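Long-range contacts in putative short-chain dehydrogenase/reductase (Corynebacterium glutamicum, PDB 3E9N), which is of unknown function but belongs to the short-chain dehydrogenase/reductase family and is probably an NAD(P)-dependent oxidoreductase, perhaps an acetoacetyl-CoA reductase: residues K23-D28 with N208-V213; Y32-N37 with D68-L73; S172-G177 with V225-R230. All blocks are in the same frame, centred on the assembly; numbering follows the deposited sequence.

Contact 1: K23-D28 with N208-V213; sequences KDLSRD and NAIRFV
Arg-211 on helix 203-214 carries this contact, its guanidinium held between the carboxylates of Asp-24 of helix 16-25 and Asp-28 of the segment that follows it. Asp-28 is met tip to tip and end-on in a salt bridge: Arg-211 NH2 donates to Asp-28 OD1 at 2.9 Å, and Arg-211 NH1 to Asp-28 OD2 at 3.0 Å with a nearly straight N-H...O angle of 174°. The two planes are still 41° apart, so the grip is not coplanar. Asp-24, with CG anti to its backbone N (chi1 179°), is met at another edge: Arg-211 NE reaches the syn side of Asp-24 OD2 at 2.7 Å, and NH1 adds a weak, bent bond to the same oxygen.

A weak hydrogen bond from Arg-211 NH1 to the main-chain Asp-24 O (3.2 Å) adds a tie to the backbone. The like-charged Arg-27 lies over one face, its NH1 3.7 Å from Arg-211 NE, but this NH1 also pairs with Asp-24 OD1, so Asp-24 lies between two arginines.

Apolar contact is slight: Leu-25 CD2 approaches Ile-210 CG2 at 4.5 Å. Ile-210 also packs against Ile-129 and Ile-131.

The network ties helix 16-25, after the first strand of the Rossmann-type sheet, to helix 203-214, before the last. With two carboxylates at its edge and Asp-215 as a further partner of NH2, Arg-211 is expected to stay charged, and the acids probably offset its repulsion from Arg-27.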
loop_
_atom_site.group_PDB
_atom_site.type_symbol
_atom_site.label_atom_id
_atom_site.label_comp_id
_atom_site.label_asym_id
_atom_site.label_seq_id
_atom_site.Cartn_x
_atom_site.Cartn_y
_atom_site.Cartn_z
ATOM N N LYS A 23 17.854 13.843 23.921
ATOM C CA LYS A 23 17.419 14.329 25.244
ATOM C C LYS A 23 16.401 13.358 25.834
ATOM O O LYS A 23 16.433 13.099 27.028
ATOM C CB LYS A 23 16.863 15.774 25.211
ATOM C CG LYS A 23 17.662 16.752 24.358
ATOM C CD LYS A 23 17.510 18.268 24.713
ATOM C CE LYS A 23 16.036 18.696 24.716
ATOM N NZ LYS A 23 15.797 20.024 24.042
ATOM N N ASP A 24 15.514 12.790 25.016
ATOM C CA ASP A 24 14.471 11.908 25.581
ATOM C C ASP A 24 15.047 10.608 26.108
ATOM O O ASP A 24 14.735 10.204 27.221
ATOM C CB ASP A 24 13.353 11.592 24.575
ATOM C CG ASP A 24 12.303 10.661 25.146
ATOM O OD1 ASP A 24 11.402 11.172 25.801
ATOM O OD2 ASP A 24 12.329 9.418 24.965
ATOM N N LEU A 25 15.860 9.949 25.284
ATOM C CA LEU A 25 16.440 8.647 25.621
ATOM C C LEU A 25 17.444 8.684 26.760
ATOM O O LEU A 25 17.756 7.644 27.329
ATOM C CB LEU A 25 17.184 8.076 24.396
ATOM C CG LEU A 25 16.348 7.717 23.157
ATOM C CD1 LEU A 25 17.250 7.055 22.060
ATOM C CD2 LEU A 25 15.222 6.788 23.594
ATOM N N SER A 26 18.017 9.867 26.993
ATOM C CA SER A 26 19.040 10.057 28.015
ATOM C C SER A 26 18.396 9.932 29.386
ATOM O O SER A 26 19.100 9.829 30.372
ATOM C CB SER A 26 19.782 11.403 27.870
ATOM O OG SER A 26 18.970 12.525 28.222
ATOM N N ARG A 27 17.066 9.946 29.454
ATOM C CA ARG A 27 16.400 9.703 30.713
ATOM C C ARG A 27 16.753 8.296 31.227
ATOM O O ARG A 27 16.952 8.099 32.429
ATOM C CB ARG A 27 14.871 9.904 30.611
ATOM C CG ARG A 27 14.451 11.363 30.180
ATOM C CD ARG A 27 13.128 11.448 29.320
ATOM N NE ARG A 27 12.045 10.642 29.885
ATOM C CZ ARG A 27 10.915 10.307 29.257
ATOM N NH1 ARG A 27 10.676 10.697 28.018
ATOM N NH2 ARG A 27 10.011 9.557 29.881
ATOM N N ASP A 28 16.854 7.310 30.354
ATOM C CA ASP A 28 16.995 5.962 30.860
ATOM C C ASP A 28 17.988 5.143 30.055
ATOM O O ASP A 28 17.963 3.930 30.167
ATOM C CB ASP A 28 15.626 5.242 30.902
ATOM C CG ASP A 28 14.924 5.239 29.537
ATOM O OD1 ASP A 28 13.940 4.485 29.355
ATOM O OD2 ASP A 28 15.381 5.995 28.630
ATOM N N ASN A 208 8.819 11.863 20.986
ATOM C CA ASN A 208 7.670 11.150 21.600
ATOM C C ASN A 208 7.269 9.882 20.852
ATOM O O ASN A 208 6.924 8.878 21.486
ATOM C CB ASN A 208 6.441 12.068 21.812
ATOM C CG ASN A 208 6.802 13.340 22.569
ATOM O OD1 ASN A 208 7.846 13.405 23.183
ATOM N ND2 ASN A 208 5.982 14.370 22.458
ATOM N N ALA A 209 7.303 9.924 19.511
ATOM C CA ALA A 209 6.931 8.735 18.763
ATOM C C ALA A 209 7.901 7.628 19.077
ATOM O O ALA A 209 7.490 6.477 19.251
ATOM C CB ALA A 209 6.867 8.998 17.240
ATOM N N ILE A 210 9.188 7.978 19.162
ATOM C CA ILE A 210 10.216 6.996 19.483
ATOM C C ILE A 210 10.022 6.445 20.873
ATOM O O ILE A 210 10.045 5.240 21.078
ATOM C CB ILE A 210 11.652 7.485 19.173
ATOM C CG1 ILE A 210 11.883 7.315 17.684
ATOM C CG2 ILE A 210 12.680 6.651 19.943
ATOM C CD1 ILE A 210 12.687 8.327 17.100
ATOM N N ARG A 211 9.727 7.324 21.809
ATOM C CA ARG A 211 9.472 6.918 23.185
ATOM C C ARG A 211 8.250 5.987 23.255
ATOM O O ARG A 211 8.262 4.972 23.930
ATOM C CB ARG A 211 9.269 8.185 24.051
ATOM C CG ARG A 211 8.809 7.912 25.535
ATOM C CD ARG A 211 9.759 6.906 26.293
ATOM N NE ARG A 211 11.108 7.440 26.379
ATOM C CZ ARG A 211 12.112 6.828 27.013
ATOM N NH1 ARG A 211 13.305 7.374 27.050
ATOM N NH2 ARG A 211 11.928 5.668 27.616
ATOM N N PHE A 212 7.179 6.328 22.553
ATOM C CA PHE A 212 6.034 5.443 22.520
ATOM C C PHE A 212 6.415 4.058 21.977
ATOM O O PHE A 212 5.874 3.036 22.418
ATOM C CB PHE A 212 4.933 6.054 21.665
ATOM C CG PHE A 212 3.787 5.120 21.392
ATOM C CD1 PHE A 212 2.927 4.748 22.424
ATOM C CD2 PHE A 212 3.552 4.648 20.119
ATOM C CE1 PHE A 212 1.882 3.897 22.188
ATOM C CE2 PHE A 212 2.473 3.817 19.861
ATOM C CZ PHE A 212 1.648 3.435 20.881
ATOM N N VAL A 213 7.341 4.006 21.017
ATOM C CA VAL A 213 7.586 2.725 20.357
ATOM C C VAL A 213 8.359 1.772 21.266
ATOM O O VAL A 213 8.036 0.561 21.395
ATOM C CB VAL A 213 8.331 2.914 19.004
ATOM C CG1 VAL A 213 9.128 1.643 18.618
ATOM C CG2 VAL A 213 7.344 3.349 17.865
#

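Contact 2: Y32-N37 with D68-L73; sequences YALGRN and DKLKNL
Tyr-32 and Leu-34, alternate residues of strand 30-35, meet Leu-70 and Leu-73 of the loop that leads from helix 57-63 to strand 78-81. The contact is apolar, and the sidedness of the strand explains its pattern: Ala-33, between the two, points its side chain away from the loop.

The tightly packed part centres on Leu-70, whose two methyls divide the work. CD2 lies against the root of the tyrosine, 3.7 Å from Tyr-32 CB, while CD1 meets the end of Leu-34 tip to tip, 4.0 Å from Leu-34 CD2. The chi1 of Leu-70 (-64°) directs CG, and with CD1 anti to CA (chi2 -180°) the two methyls reach Leu-34 and Tyr-32 respectively. Ile-53 and Val-9, from the neighbouring strands 50-54 and 7-11, also touch Leu-34 and Leu-70, so the loop packs against the second strand of the Rossmann-type sheet.

Farther out, Leu-73 covers one face of the Tyr-32 ring. Its CD1 lies 4.2 Å from the ring centroid and 20° off the normal, a CH-pi contact displaced toward the CD2-CE2 side of the ring. The other methyl reaches the phenol end, with Leu-73 CD2 3.6 Å from Tyr-32 OH.

The solvent side is looser. Lys-69 is exposed and its side chain leads away, leaving its carbonyl oxygen as the nearer group, 4.3 Å from Tyr-32 CE1. Lys-71 NZ forms a salt bridge with Asp-68 OD1. The type I turn from Leu-70 to Leu-73 brings both leucines to the strand.

Cohesion here therefore rests on dispersion and on the polarisable tyrosine face, while the charged ends of Asp-68 and Lys-71 pair with each other, away from the strand.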
loop_
_atom_site.group_PDB
_atom_site.type_symbol
_atom_site.label_atom_id
_atom_site.label_comp_id
_atom_site.label_asym_id
_atom_site.label_seq_id
_atom_site.Cartn_x
_atom_site.Cartn_y
_atom_site.Cartn_z
ATOM N N TYR A 32 24.781 6.937 22.782
ATOM C CA TYR A 32 25.794 7.292 21.786
ATOM C C TYR A 32 25.195 8.080 20.661
ATOM O O TYR A 32 24.488 7.548 19.833
ATOM C CB TYR A 32 26.512 6.079 21.276
ATOM C CG TYR A 32 27.194 5.359 22.418
ATOM C CD1 TYR A 32 28.563 5.542 22.687
ATOM C CD2 TYR A 32 26.465 4.544 23.257
ATOM C CE1 TYR A 32 29.186 4.888 23.758
ATOM C CE2 TYR A 32 27.062 3.899 24.303
ATOM C CZ TYR A 32 28.419 4.068 24.557
ATOM O OH TYR A 32 28.958 3.401 25.623
ATOM N N ALA A 33 25.508 9.365 20.646
ATOM C CA ALA A 33 24.937 10.310 19.735
ATOM C C ALA A 33 25.900 10.682 18.587
ATOM O O ALA A 33 26.792 11.547 18.754
ATOM C CB ALA A 33 24.548 11.548 20.512
ATOM N N LEU A 34 25.709 10.055 17.431
ATOM C CA LEU A 34 26.526 10.316 16.248
ATOM C C LEU A 34 26.028 11.493 15.422
ATOM O O LEU A 34 24.871 11.517 14.963
ATOM C CB LEU A 34 26.601 9.093 15.343
ATOM C CG LEU A 34 27.440 7.917 15.815
ATOM C CD1 LEU A 34 26.676 7.269 16.950
ATOM C CD2 LEU A 34 27.684 6.921 14.665
ATOM N N GLY A 35 26.910 12.452 15.191
ATOM C CA GLY A 35 26.482 13.698 14.567
ATOM C C GLY A 35 27.605 14.444 13.870
ATOM O O GLY A 35 28.779 14.084 14.006
ATOM N N ARG A 36 27.218 15.477 13.128
ATOM C CA ARG A 36 28.094 16.265 12.247
ATOM C C ARG A 36 28.426 17.652 12.851
ATOM O O ARG A 36 29.563 18.150 12.732
ATOM C CB ARG A 36 27.398 16.459 10.886
ATOM N N ASN A 37 27.439 18.268 13.516
ATOM C CA ASN A 37 27.635 19.597 14.110
ATOM C C ASN A 37 28.351 19.647 15.476
ATOM O O ASN A 37 27.840 19.170 16.495
ATOM C CB ASN A 37 26.330 20.393 14.155
ATOM C CG ASN A 37 26.567 21.863 14.463
ATOM O OD1 ASN A 37 26.975 22.213 15.566
ATOM N ND2 ASN A 37 26.311 22.725 13.487
ATOM N N ASP A 68 34.305 2.998 15.082
ATOM C CA ASP A 68 35.151 2.424 16.163
ATOM C C ASP A 68 34.558 2.554 17.566
ATOM O O ASP A 68 34.568 1.579 18.327
ATOM C CB ASP A 68 36.559 3.040 16.161
ATOM C CG ASP A 68 37.496 2.447 15.061
ATOM O OD1 ASP A 68 37.347 1.285 14.524
ATOM O OD2 ASP A 68 38.418 3.201 14.732
ATOM N N LYS A 69 34.052 3.738 17.905
ATOM C CA LYS A 69 33.494 3.969 19.222
ATOM C C LYS A 69 32.176 3.205 19.514
ATOM O O LYS A 69 31.689 3.231 20.641
ATOM C CB LYS A 69 33.283 5.454 19.463
ATOM C CG LYS A 69 34.565 6.238 19.922
ATOM C CD LYS A 69 34.474 7.749 19.489
ATOM C CE LYS A 69 35.443 8.696 20.303
ATOM N NZ LYS A 69 34.627 9.602 21.265
ATOM N N LEU A 70 31.649 2.485 18.524
ATOM C CA LEU A 70 30.437 1.690 18.764
ATOM C C LEU A 70 30.845 0.254 18.769
ATOM O O LEU A 70 30.022 -0.633 19.067
ATOM C CB LEU A 70 29.340 1.893 17.698
ATOM C CG LEU A 70 28.709 3.288 17.575
ATOM C CD1 LEU A 70 27.605 3.308 16.438
ATOM C CD2 LEU A 70 28.154 3.773 18.898
ATOM N N LYS A 71 32.100 0.007 18.430
ATOM C CA LYS A 71 32.526 -1.387 18.277
ATOM C C LYS A 71 32.567 -2.211 19.583
ATOM O O LYS A 71 32.411 -3.428 19.556
ATOM C CB LYS A 71 33.873 -1.462 17.574
ATOM C CG LYS A 71 33.770 -1.632 16.059
ATOM C CD LYS A 71 35.012 -1.001 15.391
ATOM C CE LYS A 71 34.933 -1.059 13.866
ATOM N NZ LYS A 71 36.294 -0.927 13.273
ATOM N N ASN A 72 32.747 -1.548 20.714
ATOM C CA ASN A 72 32.850 -2.246 21.964
ATOM C C ASN A 72 31.492 -2.552 22.579
ATOM O O ASN A 72 31.452 -3.168 23.586
ATOM C CB ASN A 72 33.689 -1.389 22.958
ATOM C CG ASN A 72 32.852 -0.338 23.647
ATOM O OD1 ASN A 72 32.219 -0.603 24.669
ATOM N ND2 ASN A 72 32.790 0.848 23.070
ATOM N N LEU A 73 30.381 -2.089 22.011
ATOM C CA LEU A 73 29.030 -2.333 22.612
ATOM C C LEU A 73 28.587 -3.734 22.391
ATOM O O LEU A 73 28.551 -4.197 21.275
ATOM C CB LEU A 73 27.967 -1.367 22.055
ATOM C CG LEU A 73 28.359 0.103 22.183
ATOM C CD1 LEU A 73 27.379 1.107 21.502
ATOM C CD2 LEU A 73 28.587 0.401 23.657
#

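Contact 3: S172-G177 with V225-R230; sequences STVSPG and VDVRPR
Val-225 is the first residue of its segment in the ladder between strands 220-229 and 170-176, which already includes a backbone bond between Thr-173 and Thr-223. Val-225 uses both its backbone polar groups: its N donates to Thr-173 O at 3.0 Å, and its O accepts from Ser-175 N at 2.8 Å in a bond that is straight at 179°. Its side chain shares a sheet face with Val-174, and both pack on helix 203-214, through Val-213 and Ala-209 respectively.

Asp-226 turns to the other face, beside Ser-175. Asp-226 OD2 is 3.4 Å from Ser-175 OG, a weak and unsettled bond; its firmer partner is Asn-224 ND2.

Val-227 returns to the valine face, where its CG2 lies 4.2 Å from Val-174 CG1 and the two side chains cross at an angle. Its N continues the ladder to Ser-175 O at 2.9 Å, approaching from above the carbonyl plane. The next rung is less regular: Gly-177 N gives a weak bond to Val-227 O, which also receives a CA-H...O contact from Pro-176.

In Arg-228 a chi2 of 114° turns CD aside; at the far end of the chain NH2 bonds Val-227 O at 2.8 Å and, weakly, Ser-175 O. Pro-229 ends the contact with CD 3.1 Å from Gly-177 O.

Residues 226-229 also form an antiparallel ladder with a strand of the second subunit. The parallel pair, inclined by 20°, with helix 203-214 connecting the strands, forms a beta-alpha-beta crossover that completes the seven-stranded Rossmann-type sheet of the short-chain dehydrogenase/reductase fold.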
loop_
_atom_site.group_PDB
_atom_site.type_symbol
_atom_site.label_atom_id
_atom_site.label_comp_id
_atom_site.label_asym_id
_atom_site.label_seq_id
_atom_site.Cartn_x
_atom_site.Cartn_y
_atom_site.Cartn_z
ATOM N N SER A 172 10.802 -0.761 13.795
ATOM C CA SER A 172 9.764 0.202 13.674
ATOM C C SER A 172 10.120 1.360 12.743
ATOM O O SER A 172 11.284 1.762 12.631
ATOM C CB SER A 172 9.385 0.699 15.058
ATOM O OG SER A 172 8.305 1.604 14.943
ATOM N N THR A 173 9.099 1.885 12.064
ATOM C CA THR A 173 9.278 3.017 11.203
ATOM C C THR A 173 8.409 4.143 11.651
ATOM O O THR A 173 7.215 4.014 11.792
ATOM C CB THR A 173 8.875 2.709 9.759
ATOM O OG1 THR A 173 7.527 2.220 9.778
ATOM C CG2 THR A 173 9.773 1.645 9.183
ATOM N N VAL A 174 9.006 5.281 11.864
ATOM C CA VAL A 174 8.249 6.421 12.177
ATOM C C VAL A 174 8.259 7.209 10.890
ATOM O O VAL A 174 9.335 7.528 10.397
ATOM C CB VAL A 174 8.909 7.187 13.354
ATOM C CG1 VAL A 174 8.272 8.579 13.528
ATOM C CG2 VAL A 174 8.821 6.319 14.635
ATOM N N SER A 175 7.082 7.509 10.325
ATOM C CA SER A 175 7.051 8.140 8.982
ATOM C C SER A 175 6.452 9.533 8.974
ATOM O O SER A 175 5.225 9.705 8.937
ATOM C CB SER A 175 6.309 7.283 7.965
ATOM O OG SER A 175 6.444 5.900 8.249
ATOM N N PRO A 176 7.303 10.544 9.040
ATOM C CA PRO A 176 6.800 11.918 8.843
ATOM C C PRO A 176 6.434 12.225 7.379
ATOM O O PRO A 176 6.932 11.588 6.449
ATOM C CB PRO A 176 7.977 12.800 9.264
ATOM C CG PRO A 176 9.138 11.839 9.532
ATOM C CD PRO A 176 8.762 10.462 9.077
ATOM N N GLY A 177 5.583 13.210 7.156
ATOM C CA GLY A 177 5.281 13.573 5.786
ATOM C C GLY A 177 4.317 14.732 5.758
ATOM O O GLY A 177 3.863 15.184 6.788
ATOM N N VAL A 225 4.348 4.297 12.605
ATOM C CA VAL A 225 3.640 5.472 13.160
ATOM C C VAL A 225 3.662 6.513 12.068
ATOM O O VAL A 225 4.722 6.919 11.646
ATOM C CB VAL A 225 4.322 6.058 14.421
ATOM C CG1 VAL A 225 3.592 7.264 14.914
ATOM C CG2 VAL A 225 4.453 5.003 15.568
ATOM N N ASP A 226 2.507 6.897 11.533
ATOM C CA ASP A 226 2.462 7.906 10.478
ATOM C C ASP A 226 2.198 9.289 11.122
ATOM O O ASP A 226 1.275 9.465 11.889
ATOM C CB ASP A 226 1.466 7.484 9.390
ATOM C CG ASP A 226 1.893 6.162 8.692
ATOM O OD1 ASP A 226 1.077 5.174 8.660
ATOM O OD2 ASP A 226 3.077 6.057 8.206
ATOM N N VAL A 227 3.082 10.240 10.851
ATOM C CA VAL A 227 3.104 11.534 11.524
ATOM C C VAL A 227 2.922 12.652 10.482
ATOM O O VAL A 227 3.530 12.615 9.444
ATOM C CB VAL A 227 4.466 11.737 12.301
ATOM C CG1 VAL A 227 4.521 13.088 12.960
ATOM C CG2 VAL A 227 4.672 10.633 13.312
ATOM N N ARG A 228 2.097 13.648 10.777
ATOM C CA ARG A 228 1.789 14.709 9.809
ATOM C C ARG A 228 1.588 16.010 10.553
ATOM O O ARG A 228 1.264 15.981 11.723
ATOM C CB ARG A 228 0.515 14.377 9.034
ATOM C CG ARG A 228 0.762 13.578 7.799
ATOM C CD ARG A 228 0.145 12.258 7.979
ATOM N NE ARG A 228 0.428 11.305 6.900
ATOM C CZ ARG A 228 1.558 10.597 6.757
ATOM N NH1 ARG A 228 1.669 9.746 5.738
ATOM N NH2 ARG A 228 2.576 10.750 7.604
ATOM N N PRO A 229 1.790 17.150 9.884
ATOM C CA PRO A 229 1.439 18.440 10.492
ATOM C C PRO A 229 -0.061 18.610 10.731
ATOM O O PRO A 229 -0.881 17.973 10.089
ATOM C CB PRO A 229 1.876 19.471 9.442
ATOM C CG PRO A 229 2.787 18.724 8.468
ATOM C CD PRO A 229 2.434 17.278 8.557
ATOM N N ARG A 230 -0.389 19.442 11.701
ATOM C CA ARG A 230 -1.716 20.005 11.856
ATOM C C ARG A 230 -1.751 21.370 11.177
ATOM O O ARG A 230 -2.848 21.841 10.800
ATOM C CB ARG A 230 -2.025 20.215 13.329
ATOM C CG ARG A 230 -2.564 19.007 14.010
ATOM C CD ARG A 230 -2.557 19.201 15.485
ATOM N NE ARG A 230 -3.750 19.887 15.891
ATOM C CZ ARG A 230 -4.229 19.851 17.119
ATOM N NH1 ARG A 230 -3.592 19.128 18.044
ATOM N NH2 ARG A 230 -5.352 20.525 17.395
#

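Contacts 2 and 3 lie towards opposite ends of the strand order, and contact 1 joins helices beside the sheet. Contacts 1 and 3 have centres 16 Å apart and touch through helix 203-214: Val-213 CG2 is 3.5 Å from Ser-172 OG, and Ala-209 CB is 4.0 Å from Val-174 CG1. Both also reach the second subunit, where the Phe-212 rings of the two copies stack. Contacts 1 and 2, 18 Å apart between centres, are linked as helix 16-25 leads into strand 30-35. Contacts 2 and 3, nearest atoms about 16 Å apart, do not touch. In this family NAD(P) lies at the C-terminal strand ends, so the end of strand 30-35 probably borders that site.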